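Local coordinates for protein ethylbenzene dehydrogenase alpha-subunit (Aromatoleum aromaticum, PDB 2IVF) that carries a molybdenum atom, MGD, MD1 and an iron/sulfur cluster, as a member of the molybdopterin oxidoreductase family, at residues A[372-377]-A[802-807]; A[325-330]-A[797-802]; A[353-358]-A[366-371]; A[232-237]-A[779-784]. One frame throughout, in Å; residues are numbered along the deposited sequence.

Contact 1: residues A[372-377]-A[802-807]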
loop_
_atom_site.group_PDB
_atom_site.type_symbol
_atom_site.label_atom_id
_atom_site.label_comp_id
_atom_site.label_asym_id
_atom_site.label_seq_id
_atom_site.Cartn_x
_atom_site.Cartn_y
_atom_site.Cartn_z
ATOM N N GLY A 372 34.743 -7.650 29.874
ATOM C CA GLY A 372 35.228 -6.509 29.100
ATOM C C GLY A 372 35.430 -6.782 27.633
ATOM O O GLY A 372 35.449 -5.849 26.822
ATOM N N THR A 373 35.578 -8.046 27.266
ATOM C CA THR A 373 35.701 -8.412 25.867
ATOM C C THR A 373 35.099 -9.808 25.643
ATOM O O THR A 373 35.009 -10.618 26.570
ATOM C CB THR A 373 37.194 -8.429 25.406
ATOM O OG1 THR A 373 37.258 -8.722 24.013
ATOM C CG2 THR A 373 37.983 -9.478 26.128
ATOM N N LEU A 374 34.707 -10.076 24.414
ATOM C CA LEU A 374 34.207 -11.387 24.048
ATOM C C LEU A 374 35.322 -12.269 23.512
ATOM O O LEU A 374 35.113 -13.435 23.225
ATOM C CB LEU A 374 33.129 -11.268 22.972
ATOM C CG LEU A 374 31.888 -10.427 23.275
ATOM C CD1 LEU A 374 31.036 -10.324 22.005
ATOM C CD2 LEU A 374 31.081 -11.011 24.433
ATOM N N LYS A 375 36.512 -11.699 23.365
ATOM C CA LYS A 375 37.618 -12.409 22.784
ATOM C C LYS A 375 38.004 -13.569 23.705
ATOM O O LYS A 375 38.116 -13.393 24.925
ATOM C CB LYS A 375 38.775 -11.434 22.572
ATOM C CG LYS A 375 39.926 -12.017 21.807
ATOM C CD LYS A 375 41.022 -10.998 21.592
ATOM C CE LYS A 375 42.181 -11.643 20.843
ATOM N NZ LYS A 375 41.687 -11.980 19.496
ATOM N N LEU A 376 38.216 -14.737 23.114
ATOM C CA LEU A 376 38.523 -15.938 23.850
ATOM C C LEU A 376 39.996 -16.272 23.678
ATOM O O LEU A 376 40.546 -16.159 22.580
ATOM C CB LEU A 376 37.689 -17.115 23.318
ATOM C CG LEU A 376 36.171 -17.071 23.515
ATOM C CD1 LEU A 376 35.521 -18.271 22.866
ATOM C CD2 LEU A 376 35.765 -16.984 24.978
ATOM N N ASP A 377 40.610 -16.724 24.751
ATOM C CA ASP A 377 41.976 -17.228 24.662
ATOM C C ASP A 377 42.011 -18.744 24.901
ATOM O O ASP A 377 43.082 -19.324 25.036
ATOM C CB ASP A 377 42.907 -16.433 25.568
ATOM C CG ASP A 377 42.536 -16.513 27.025
ATOM O OD1 ASP A 377 41.584 -17.226 27.379
ATOM O OD2 ASP A 377 43.223 -15.853 27.835
ATOM N N LYS A 802 34.928 -7.931 18.898
ATOM C CA LYS A 802 34.657 -8.655 20.116
ATOM C C LYS A 802 34.097 -7.746 21.191
ATOM O O LYS A 802 34.328 -7.961 22.371
ATOM C CB LYS A 802 35.890 -9.411 20.593
ATOM C CG LYS A 802 36.556 -10.232 19.507
ATOM C CD LYS A 802 35.632 -11.253 18.865
ATOM C CE LYS A 802 36.273 -11.843 17.588
ATOM N NZ LYS A 802 35.312 -12.720 16.868
ATOM N N LYS A 803 33.370 -6.732 20.748
ATOM C CA LYS A 803 32.728 -5.797 21.658
ATOM C C LYS A 803 31.592 -6.486 22.441
ATOM O O LYS A 803 30.719 -7.167 21.866
ATOM C CB LYS A 803 32.210 -4.566 20.908
ATOM C CG LYS A 803 31.869 -3.400 21.810
ATOM C CD LYS A 803 31.196 -2.228 21.055
ATOM C CE LYS A 803 30.922 -1.028 21.955
ATOM N NZ LYS A 803 30.591 0.218 21.176
ATOM N N VAL A 804 31.606 -6.267 23.744
ATOM C CA VAL A 804 30.598 -6.813 24.652
ATOM C C VAL A 804 29.210 -6.261 24.340
ATOM O O VAL A 804 29.060 -5.199 23.697
ATOM C CB VAL A 804 30.969 -6.569 26.166
ATOM C CG1 VAL A 804 32.257 -7.343 26.547
ATOM C CG2 VAL A 804 31.137 -5.078 26.504
ATOM N N PHE A 805 28.195 -6.983 24.807
ATOM C CA PHE A 805 26.823 -6.584 24.637
ATOM C C PHE A 805 26.349 -5.942 25.914
ATOM O O PHE A 805 26.809 -6.316 27.000
ATOM C CB PHE A 805 25.944 -7.803 24.381
ATOM C CG PHE A 805 26.126 -8.402 23.052
ATOM C CD1 PHE A 805 27.164 -9.291 22.809
ATOM C CD2 PHE A 805 25.260 -8.082 22.039
ATOM C CE1 PHE A 805 27.303 -9.880 21.551
ATOM C CE2 PHE A 805 25.396 -8.633 20.790
ATOM C CZ PHE A 805 26.415 -9.540 20.550
ATOM N N PRO A 806 25.430 -4.958 25.799
ATOM C CA PRO A 806 24.942 -4.332 27.021
ATOM C C PRO A 806 23.870 -5.172 27.747
ATOM O O PRO A 806 22.694 -4.765 27.860
ATOM C CB PRO A 806 24.418 -3.000 26.512
ATOM C CG PRO A 806 23.840 -3.356 25.156
ATOM C CD PRO A 806 24.843 -4.331 24.586
ATOM N N THR A 807 24.291 -6.333 28.243
ATOM C CA THR A 807 23.403 -7.288 28.889
ATOM C C THR A 807 24.009 -7.693 30.253
ATOM O O THR A 807 25.183 -7.472 30.502
ATOM C CB THR A 807 23.225 -8.591 28.065
ATOM O OG1 THR A 807 24.487 -9.233 27.858
ATOM C CG2 THR A 807 22.542 -8.379 26.753
HETATM O O HOH W 1 34.200 -4.904 24.606
HETATM O O HOH W 2 36.920 -6.449 22.784
#

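Contact 2: residues A[325-330]-A[797-802]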
loop_
_atom_site.group_PDB
_atom_site.type_symbol
_atom_site.label_atom_id
_atom_site.label_comp_id
_atom_site.label_asym_id
_atom_site.label_seq_id
_atom_site.Cartn_x
_atom_site.Cartn_y
_atom_site.Cartn_z
ATOM N N VAL A 325 29.404 -19.427 19.035
ATOM C CA VAL A 325 28.549 -19.612 20.211
ATOM C C VAL A 325 29.324 -19.355 21.504
ATOM O O VAL A 325 28.886 -18.644 22.403
ATOM C CB VAL A 325 27.907 -21.007 20.156
ATOM C CG1 VAL A 325 27.654 -21.612 21.526
ATOM C CG2 VAL A 325 26.638 -20.937 19.312
ATOM N N CYS A 326 30.511 -19.901 21.563
ATOM C CA CYS A 326 31.355 -19.776 22.738
ATOM C C CYS A 326 31.809 -18.362 22.969
ATOM O O CYS A 326 32.015 -17.946 24.091
ATOM C CB CYS A 326 32.540 -20.709 22.586
ATOM S SG CYS A 326 32.089 -22.409 22.953
ATOM N N GLU A 327 31.935 -17.596 21.906
ATOM C CA GLU A 327 32.448 -16.231 22.041
ATOM C C GLU A 327 31.327 -15.228 22.290
ATOM O O GLU A 327 31.453 -14.352 23.164
ATOM C CB GLU A 327 33.257 -15.899 20.779
ATOM C CG GLU A 327 33.621 -14.467 20.524
ATOM C CD GLU A 327 34.203 -14.325 19.119
ATOM O OE1 GLU A 327 35.376 -14.746 18.937
ATOM O OE2 GLU A 327 33.481 -13.834 18.211
ATOM N N GLN A 328 30.235 -15.362 21.545
ATOM C CA GLN A 328 29.262 -14.314 21.397
ATOM C C GLN A 328 28.141 -14.380 22.400
ATOM O O GLN A 328 27.453 -13.393 22.588
ATOM C CB GLN A 328 28.643 -14.330 19.986
ATOM C CG GLN A 328 29.576 -14.012 18.835
ATOM C CD GLN A 328 29.904 -12.530 18.762
ATOM O OE1 GLN A 328 29.008 -11.697 18.747
ATOM N NE2 GLN A 328 31.190 -12.200 18.753
ATOM N N THR A 329 27.951 -15.535 23.037
ATOM C CA THR A 329 26.718 -15.796 23.765
ATOM C C THR A 329 26.953 -16.346 25.155
ATOM O O THR A 329 28.080 -16.612 25.549
ATOM C CB THR A 329 25.818 -16.814 23.039
ATOM O OG1 THR A 329 26.338 -18.125 23.292
ATOM C CG2 THR A 329 25.731 -16.539 21.535
ATOM N N ASP A 330 25.846 -16.482 25.885
ATOM C CA ASP A 330 25.870 -17.010 27.222
ATOM C C ASP A 330 25.817 -18.528 27.213
ATOM O O ASP A 330 25.849 -19.127 28.272
ATOM C CB ASP A 330 24.759 -16.408 28.089
ATOM C CG ASP A 330 23.358 -16.810 27.662
ATOM O OD1 ASP A 330 23.166 -17.210 26.484
ATOM O OD2 ASP A 330 22.440 -16.712 28.529
ATOM N N TRP A 797 30.789 -4.770 15.254
ATOM C CA TRP A 797 31.706 -4.534 16.392
ATOM C C TRP A 797 31.724 -5.721 17.358
ATOM O O TRP A 797 32.767 -6.065 17.964
ATOM C CB TRP A 797 31.311 -3.263 17.142
ATOM C CG TRP A 797 31.374 -2.026 16.332
ATOM C CD1 TRP A 797 32.115 -1.819 15.205
ATOM C CD2 TRP A 797 30.730 -0.787 16.619
ATOM N NE1 TRP A 797 31.920 -0.549 14.731
ATOM C CE2 TRP A 797 31.080 0.118 15.577
ATOM C CE3 TRP A 797 29.903 -0.340 17.656
ATOM C CZ2 TRP A 797 30.638 1.436 15.549
ATOM C CZ3 TRP A 797 29.443 0.976 17.616
ATOM C CH2 TRP A 797 29.785 1.833 16.548
ATOM N N HIS A 798 30.565 -6.326 17.551
ATOM C CA HIS A 798 30.497 -7.514 18.378
ATOM C C HIS A 798 31.310 -8.648 17.780
ATOM O O HIS A 798 32.080 -9.302 18.490
ATOM C CB HIS A 798 29.056 -7.932 18.659
ATOM C CG HIS A 798 28.236 -6.829 19.264
ATOM N ND1 HIS A 798 28.565 -6.243 20.462
ATOM C CD2 HIS A 798 27.133 -6.185 18.815
ATOM C CE1 HIS A 798 27.682 -5.294 20.741
ATOM N NE2 HIS A 798 26.801 -5.239 19.753
ATOM N N PHE A 799 31.174 -8.867 16.488
ATOM C CA PHE A 799 31.881 -9.976 15.849
ATOM C C PHE A 799 33.351 -9.706 15.537
ATOM O O PHE A 799 34.239 -10.468 15.996
ATOM C CB PHE A 799 31.127 -10.443 14.598
ATOM C CG PHE A 799 31.833 -11.515 13.874
ATOM C CD1 PHE A 799 31.955 -12.770 14.443
ATOM C CD2 PHE A 799 32.406 -11.266 12.625
ATOM C CE1 PHE A 799 32.649 -13.787 13.789
ATOM C CE2 PHE A 799 33.097 -12.267 11.952
ATOM C CZ PHE A 799 33.234 -13.529 12.539
ATOM N N ASP A 800 33.639 -8.655 14.770
ATOM C CA ASP A 800 35.043 -8.308 14.404
ATOM C C ASP A 800 35.856 -7.856 15.585
ATOM O O ASP A 800 37.014 -8.210 15.712
ATOM C CB ASP A 800 35.106 -7.180 13.350
ATOM C CG ASP A 800 34.811 -7.678 11.926
ATOM O OD1 ASP A 800 34.797 -8.912 11.707
ATOM O OD2 ASP A 800 34.607 -6.844 11.022
ATOM N N ASP A 801 35.271 -6.996 16.399
ATOM C CA ASP A 801 35.985 -6.314 17.462
ATOM C C ASP A 801 35.834 -6.976 18.823
ATOM O O ASP A 801 36.481 -6.598 19.792
ATOM C CB ASP A 801 35.516 -4.846 17.546
ATOM C CG ASP A 801 35.990 -4.022 16.362
ATOM O OD1 ASP A 801 36.902 -4.508 15.660
ATOM O OD2 ASP A 801 35.447 -2.907 16.169
ATOM N N LYS A 802 34.928 -7.931 18.898
ATOM C CA LYS A 802 34.657 -8.655 20.116
ATOM C C LYS A 802 34.097 -7.746 21.191
ATOM O O LYS A 802 34.328 -7.961 22.371
ATOM C CB LYS A 802 35.890 -9.411 20.593
ATOM C CG LYS A 802 36.556 -10.232 19.507
ATOM C CD LYS A 802 35.632 -11.253 18.865
ATOM C CE LYS A 802 36.273 -11.843 17.588
ATOM N NZ LYS A 802 35.312 -12.720 16.868
#

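Contact 3: residues A[353-358]-A[366-371]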
loop_
_atom_site.group_PDB
_atom_site.type_symbol
_atom_site.label_atom_id
_atom_site.label_comp_id
_atom_site.label_asym_id
_atom_site.label_seq_id
_atom_site.Cartn_x
_atom_site.Cartn_y
_atom_site.Cartn_z
ATOM N N ALA A 353 29.128 -9.913 41.679
ATOM C CA ALA A 353 27.893 -10.632 41.487
ATOM C C ALA A 353 27.637 -10.918 40.019
ATOM O O ALA A 353 26.927 -11.865 39.697
ATOM C CB ALA A 353 26.733 -9.809 42.067
ATOM N N LYS A 354 28.192 -10.076 39.147
ATOM C CA LYS A 354 27.980 -10.180 37.723
ATOM C C LYS A 354 29.245 -10.661 37.013
ATOM O O LYS A 354 29.360 -10.519 35.813
ATOM C CB LYS A 354 27.477 -8.840 37.182
ATOM C CG LYS A 354 26.079 -8.481 37.746
ATOM C CD LYS A 354 25.190 -7.820 36.747
ATOM C CE LYS A 354 25.559 -6.374 36.492
ATOM N NZ LYS A 354 24.719 -5.814 35.401
ATOM N N GLN A 355 30.194 -11.225 37.766
ATOM C CA GLN A 355 31.320 -11.914 37.165
ATOM C C GLN A 355 30.926 -13.379 37.002
ATOM O O GLN A 355 30.624 -14.081 37.972
ATOM C CB GLN A 355 32.580 -11.766 38.007
ATOM C CG GLN A 355 33.790 -12.583 37.505
ATOM C CD GLN A 355 34.266 -12.163 36.115
ATOM O OE1 GLN A 355 34.817 -11.081 35.944
ATOM N NE2 GLN A 355 34.071 -13.021 35.132
ATOM N N PHE A 356 30.936 -13.844 35.769
ATOM C CA PHE A 356 30.449 -15.189 35.477
ATOM C C PHE A 356 31.566 -16.090 34.985
ATOM O O PHE A 356 32.729 -15.646 34.880
ATOM C CB PHE A 356 29.276 -15.128 34.523
ATOM C CG PHE A 356 28.161 -14.264 35.002
ATOM C CD1 PHE A 356 27.597 -14.451 36.248
ATOM C CD2 PHE A 356 27.654 -13.271 34.202
ATOM C CE1 PHE A 356 26.572 -13.658 36.675
ATOM C CE2 PHE A 356 26.619 -12.478 34.637
ATOM C CZ PHE A 356 26.076 -12.679 35.866
ATOM N N TYR A 357 31.230 -17.362 34.738
ATOM C CA TYR A 357 32.237 -18.375 34.477
ATOM C C TYR A 357 32.005 -19.234 33.260
ATOM O O TYR A 357 30.868 -19.607 32.943
ATOM C CB TYR A 357 32.359 -19.299 35.670
ATOM C CG TYR A 357 32.954 -18.633 36.883
ATOM C CD1 TYR A 357 34.321 -18.689 37.120
ATOM C CD2 TYR A 357 32.158 -17.918 37.763
ATOM C CE1 TYR A 357 34.867 -18.077 38.167
ATOM C CE2 TYR A 357 32.698 -17.305 38.835
ATOM C CZ TYR A 357 34.057 -17.394 39.046
ATOM O OH TYR A 357 34.627 -16.806 40.140
ATOM N N PHE A 358 33.117 -19.529 32.587
ATOM C CA PHE A 358 33.230 -20.641 31.660
ATOM C C PHE A 358 33.770 -21.852 32.419
ATOM O O PHE A 358 34.267 -21.736 33.549
ATOM C CB PHE A 358 34.248 -20.353 30.560
ATOM C CG PHE A 358 33.922 -19.179 29.678
ATOM C CD1 PHE A 358 32.718 -19.066 29.055
ATOM C CD2 PHE A 358 34.877 -18.207 29.432
ATOM C CE1 PHE A 358 32.453 -17.998 28.201
ATOM C CE2 PHE A 358 34.613 -17.138 28.582
ATOM C CZ PHE A 358 33.402 -17.040 27.962
ATOM N N VAL A 366 36.670 -24.140 36.514
ATOM C CA VAL A 366 35.908 -22.938 36.232
ATOM C C VAL A 366 36.948 -21.837 35.984
ATOM O O VAL A 366 37.993 -21.807 36.661
ATOM C CB VAL A 366 34.955 -22.637 37.455
ATOM C CG1 VAL A 366 35.572 -21.628 38.438
ATOM C CG2 VAL A 366 33.638 -22.175 37.013
ATOM N N ARG A 367 36.703 -21.000 34.977
ATOM C CA ARG A 367 37.519 -19.816 34.661
ATOM C C ARG A 367 36.617 -18.629 34.370
ATOM O O ARG A 367 35.626 -18.763 33.658
ATOM C CB ARG A 367 38.392 -20.031 33.417
ATOM C CG ARG A 367 39.376 -21.186 33.529
ATOM C CD ARG A 367 40.329 -21.250 32.339
ATOM N NE ARG A 367 41.420 -20.288 32.447
ATOM C CZ ARG A 367 42.329 -20.079 31.499
ATOM N NH1 ARG A 367 42.300 -20.759 30.358
ATOM N NH2 ARG A 367 43.281 -19.180 31.699
ATOM N N LYS A 368 36.990 -17.466 34.896
ATOM C CA LYS A 368 36.205 -16.256 34.757
ATOM C C LYS A 368 36.045 -15.926 33.295
ATOM O O LYS A 368 37.013 -15.957 32.537
ATOM C CB LYS A 368 36.858 -15.095 35.501
ATOM C CG LYS A 368 36.661 -15.182 36.998
ATOM C CD LYS A 368 37.267 -14.009 37.750
ATOM C CE LYS A 368 37.312 -14.298 39.233
ATOM N NZ LYS A 368 37.637 -13.090 40.022
ATOM N N ALA A 369 34.799 -15.691 32.906
ATOM C CA ALA A 369 34.467 -15.156 31.593
ATOM C C ALA A 369 34.598 -13.622 31.680
ATOM O O ALA A 369 34.031 -12.979 32.587
ATOM C CB ALA A 369 33.050 -15.562 31.194
ATOM N N SER A 370 35.368 -13.040 30.759
ATOM C CA SER A 370 35.645 -11.616 30.832
ATOM C C SER A 370 34.378 -10.809 30.614
ATOM O O SER A 370 33.605 -11.084 29.697
ATOM C CB SER A 370 36.722 -11.208 29.835
ATOM O OG SER A 370 36.721 -9.804 29.619
ATOM N N ARG A 371 34.198 -9.802 31.463
ATOM C CA ARG A 371 33.144 -8.814 31.315
ATOM C C ARG A 371 33.487 -7.715 30.315
ATOM O O ARG A 371 32.618 -6.934 29.960
ATOM C CB ARG A 371 32.849 -8.141 32.645
ATOM C CG ARG A 371 32.458 -9.111 33.756
ATOM C CD ARG A 371 31.875 -8.399 34.942
ATOM N NE ARG A 371 30.615 -7.736 34.626
ATOM C CZ ARG A 371 30.384 -6.431 34.750
ATOM N NH1 ARG A 371 31.319 -5.610 35.198
ATOM N NH2 ARG A 371 29.196 -5.950 34.430
HETATM O O HOH W 3 28.317 -9.528 33.554
HETATM O O HOH W 4 26.772 -6.581 32.878
HETATM O O HOH W 5 36.048 -9.587 33.907
HETATM O O HOH W 6 31.431 -12.855 33.375
#

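Contact 4: residues A[232-237]-A[779-784]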
loop_
_atom_site.group_PDB
_atom_site.type_symbol
_atom_site.label_atom_id
_atom_site.label_comp_id
_atom_site.label_asym_id
_atom_site.label_seq_id
_atom_site.Cartn_x
_atom_site.Cartn_y
_atom_site.Cartn_z
ATOM N N PHE A 232 20.180 -9.165 23.198
ATOM C CA PHE A 232 21.335 -8.344 22.891
ATOM C C PHE A 232 21.451 -7.070 23.749
ATOM O O PHE A 232 22.492 -6.382 23.723
ATOM C CB PHE A 232 21.280 -7.944 21.434
ATOM C CG PHE A 232 21.108 -9.104 20.480
ATOM C CD1 PHE A 232 22.106 -10.057 20.335
ATOM C CD2 PHE A 232 19.960 -9.215 19.698
ATOM C CE1 PHE A 232 21.966 -11.089 19.429
ATOM C CE2 PHE A 232 19.818 -10.256 18.780
ATOM C CZ PHE A 232 20.828 -11.185 18.666
ATOM N N GLY A 233 20.389 -6.733 24.467
ATOM C CA GLY A 233 20.385 -5.515 25.290
ATOM C C GLY A 233 20.079 -4.316 24.417
ATOM O O GLY A 233 20.135 -3.213 24.890
ATOM N N LYS A 234 19.736 -4.520 23.133
ATOM C CA LYS A 234 19.342 -3.394 22.283
ATOM C C LYS A 234 18.591 -3.863 21.070
ATOM O O LYS A 234 18.634 -5.037 20.722
ATOM C CB LYS A 234 20.558 -2.549 21.852
ATOM C CG LYS A 234 21.457 -3.204 20.789
ATOM C CD LYS A 234 22.357 -4.244 21.373
ATOM C CE LYS A 234 23.440 -4.696 20.375
ATOM N NZ LYS A 234 24.419 -3.604 20.008
ATOM N N MET A 235 17.895 -2.939 20.419
ATOM C CA MET A 235 17.090 -3.299 19.277
ATOM C C MET A 235 17.294 -2.394 18.094
ATOM O O MET A 235 16.796 -2.686 17.041
ATOM C CB MET A 235 15.599 -3.387 19.630
ATOM C CG MET A 235 14.927 -2.101 19.947
ATOM S SD MET A 235 13.158 -2.322 20.393
ATOM C CE MET A 235 13.325 -2.640 22.139
ATOM N N HIS A 236 18.017 -1.302 18.275
ATOM C CA HIS A 236 18.149 -0.326 17.231
ATOM C C HIS A 236 19.274 -0.715 16.283
ATOM O O HIS A 236 20.291 -0.039 16.195
ATOM C CB HIS A 236 18.326 1.048 17.821
ATOM C CG HIS A 236 17.034 1.662 18.214
ATOM N ND1 HIS A 236 15.978 1.764 17.336
ATOM C CD2 HIS A 236 16.603 2.165 19.393
ATOM C CE1 HIS A 236 14.948 2.313 17.960
ATOM N NE2 HIS A 236 15.302 2.571 19.206
ATOM N N MET A 237 19.064 -1.825 15.588
ATOM C CA MET A 237 20.050 -2.392 14.664
ATOM C C MET A 237 19.311 -2.522 13.370
ATOM O O MET A 237 18.111 -2.757 13.383
ATOM C CB MET A 237 20.510 -3.750 15.126
ATOM C CG MET A 237 21.072 -3.743 16.560
ATOM S SD MET A 237 21.492 -5.423 17.032
ATOM C CE MET A 237 19.863 -6.062 17.416
ATOM N N ARG A 779 23.408 4.792 17.027
ATOM C CA ARG A 779 24.806 4.912 16.758
ATOM C C ARG A 779 25.565 3.772 17.426
ATOM O O ARG A 779 26.521 3.260 16.847
ATOM C CB ARG A 779 25.351 6.241 17.252
ATOM C CG ARG A 779 26.815 6.354 17.042
ATOM C CD ARG A 779 27.413 7.525 17.722
ATOM N NE ARG A 779 28.805 7.750 17.300
ATOM C CZ ARG A 779 29.184 8.179 16.083
ATOM N NH1 ARG A 779 28.288 8.427 15.103
ATOM N NH2 ARG A 779 30.487 8.363 15.834
ATOM N N TYR A 780 25.120 3.370 18.627
ATOM C CA TYR A 780 25.814 2.354 19.394
ATOM C C TYR A 780 25.137 1.012 19.237
ATOM O O TYR A 780 25.838 0.025 19.077
ATOM C CB TYR A 780 25.882 2.727 20.872
ATOM C CG TYR A 780 26.439 4.095 21.061
ATOM C CD1 TYR A 780 27.801 4.316 20.993
ATOM C CD2 TYR A 780 25.598 5.186 21.246
ATOM C CE1 TYR A 780 28.316 5.586 21.143
ATOM C CE2 TYR A 780 26.108 6.474 21.389
ATOM C CZ TYR A 780 27.464 6.662 21.333
ATOM O OH TYR A 780 27.970 7.953 21.442
ATOM N N ALA A 781 23.798 0.988 19.200
ATOM C CA ALA A 781 23.055 -0.259 19.142
ATOM C C ALA A 781 23.412 -1.007 17.850
ATOM O O ALA A 781 23.599 -2.224 17.841
ATOM C CB ALA A 781 21.534 -0.023 19.205
ATOM N N HIS A 782 23.415 -0.248 16.752
ATOM C CA HIS A 782 23.594 -0.794 15.428
ATOM C C HIS A 782 24.935 -1.546 15.344
ATOM O O HIS A 782 25.095 -2.508 14.550
ATOM C CB HIS A 782 23.464 0.338 14.402
ATOM C CG HIS A 782 23.795 -0.077 13.011
ATOM N ND1 HIS A 782 22.994 -0.919 12.264
ATOM C CD2 HIS A 782 24.882 0.194 12.255
ATOM C CE1 HIS A 782 23.573 -1.117 11.092
ATOM N NE2 HIS A 782 24.735 -0.481 11.074
ATOM N N ALA A 783 25.891 -1.060 16.130
ATOM C CA ALA A 783 27.172 -1.663 16.372
ATOM C C ALA A 783 27.953 -1.928 15.073
ATOM O O ALA A 783 28.486 -3.022 14.841
ATOM C CB ALA A 783 27.016 -2.917 17.253
ATOM N N ASN A 784 27.942 -0.907 14.216
ATOM C CA ASN A 784 28.724 -0.847 12.971
ATOM C C ASN A 784 28.726 0.615 12.512
ATOM O O ASN A 784 27.830 1.396 12.910
ATOM C CB ASN A 784 28.124 -1.726 11.886
ATOM C CG ASN A 784 29.125 -2.093 10.821
ATOM O OD1 ASN A 784 30.306 -1.739 10.900
ATOM N ND2 ASN A 784 28.678 -2.811 9.835
#

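Contact 1: residues A[372-377]-A[802-807]
The backbone N of L374 donates to O of K802 at 3.0 Å, an almost straight bond (165°) between two loop segments whose touching parts point 136° apart. T373 OG1 accepts from K375 N at 3.1 Å, which makes an ST turn. With OG1 anti to the backbone N (chi1 -177°), it also reaches a water that donates weakly to K802 O. The turn lies in the loop after the hairpin of strands 356-360 and 365-369, and it meets the chain leaving helix 796-800. A second water links G372 O to V804 N. L374 packs against F805: L374 CD1 lies 3.8 Å from F805 CE1, and these two side chains cross at about a right angle. L374 CD1 also lies 3.2 Å from K803 O. V804 CG1 lies against the backbone, 3.4 Å from G372 C. K802 CB sits 3.6 Å from K375 N, and its chain then leads away to E327. Helix 322-328 also lies against L374 and F805, through Q328.

Contact 2: residues A[325-330]-A[797-802]
E327 OE2 accepts two hydrogen bonds, from K802 NZ at 2.5 Å and from Q328 NE2 at 2.9 Å. The first is part of a salt bridge and is very short, so its exact length carries little weight. This is a buried meeting of two helix C-terminal regions, those of helices 322-328 and 796-800. K802, with positive phi, is the first residue past helix 796-800 to leave helical backbone angles. E327 CG is anti to the backbone N (chi1 166°), and the E327 and K802 side chains cross at about a right angle. K802 NZ reaches OE2 on its syn side, 33° out of the carboxylate plane, while Q328 NE2 comes to the anti side. The ammonium of K802 also donates from NZ to F799 O at 2.6 Å, in the plane of that carbonyl. Positive charge at the carboxyl end of a helix would be expected to be favourable there. Q328 bends at chi2 and extends its amide across to the other helix. Q328 NE2 donates to H798 O at 3.0 Å, nearly straight and close to the amide plane. OE1 of the same amide is bound by W471 NE1. The H798 imidazole turns away, and its ND1 is paired with K803 O. The donor NE2 stands above the plane of the H798 carbonyl, 58° out of it.

Contact 3: residues A[353-358]-A[366-371]
F358 and A369 pack tightly on one side of the beta hairpin of strands 356-360 and 365-369. A369 CB sits over a face of the F358 ring, 3.5 Å from its centroid, in a CH-pi contact. F358 and R367 backbones pair both ways: F358 N donates to R367 O at 2.8 Å and R367 N to F358 O at 2.9 Å. Y357 CB lies 3.4 Å from V366 CG2. The Y357 ring lies beside the K368 chain, both pointing the same way, CE1 3.6 Å from K368 CG. The other end is looser and wetter. Q355 CG is anti to the backbone N (chi1 174°), and the chain bends at chi2. Q355 NE2 donates to F356 O at 3.0 Å; its approach to A369 O is doubtfully short. F356 O also accepts from A369 N. Water bridges Q355 OE1 to R371 N and F356 N to A369 O. Another water accepts from R371 NE and lies 2.7 Å from K354 O. K354 NZ and R371 NH2 are 4.6 Å apart and share a water, weakly held by the lysine. The like charges probably tolerate this because each has its own acid, E950 for K354 and D521 for R371.

Contact 4: residues A[232-237]-A[779-784]
K234 packs on A781 and finishes on its carbonyl. K234 CB starts 3.8 Å from A781 CB. K234 CG is held between the backbone N and the carbonyl carbon (chi1 73°) and touches A781 CB at 3.6 Å. From there CD carries the chain on to K234 CE, which lies 3.5 Å from A781 O. K234 NZ donates to A781 O at 2.7 Å, the donor tilted 22° from the carbonyl plane, and it has A783 CB as an apolar neighbour. The same NZ forms a salt bridge with E527 and a hydrogen bond with H798 NE2, so this buried ammonium has three partners. A781 CB is wedged between K234 and H236, 3.3 Å from H236 O and 3.7 Å from H236 CB. M237 CG comes close to the carbonyl that the lysine holds, 3.2 Å from A781 O. M237 CA lies at the edge of the H782 ring, near its plane. The H236 ring leads away, stacks on W481 and donates from ND1 to W481 O. The loop, with an inverse gamma turn centred on H236, packs on the C-terminal end of helix 777-781, and the H236 side chain is about 12 Å from the bound molybdenum atom.

How the contacts relate
Contacts 1 and 2 have centres 6 Å apart and share K802. Their segments alternate along the chain. Contact 3 comes next outward, its centre 12 Å from that of contact 1; L376 CD2 packs on F358 CE2 at 3.8 Å. Contact 4 lies inward, 14 Å from contacts 1 and 2 between centres. It meets contact 2 where W797 N approaches A783 O at 2.9 Å, a probable hydrogen bond, and meets contact 1 where P806 and T807 pack on F232. Contacts 3 and 4 do not touch; their nearest atoms are about 11 Å apart. Of the four, contact 4 is nearest the chain's centre, and its H236 side chain is about 12 Å from both the molybdenum atom and MGD.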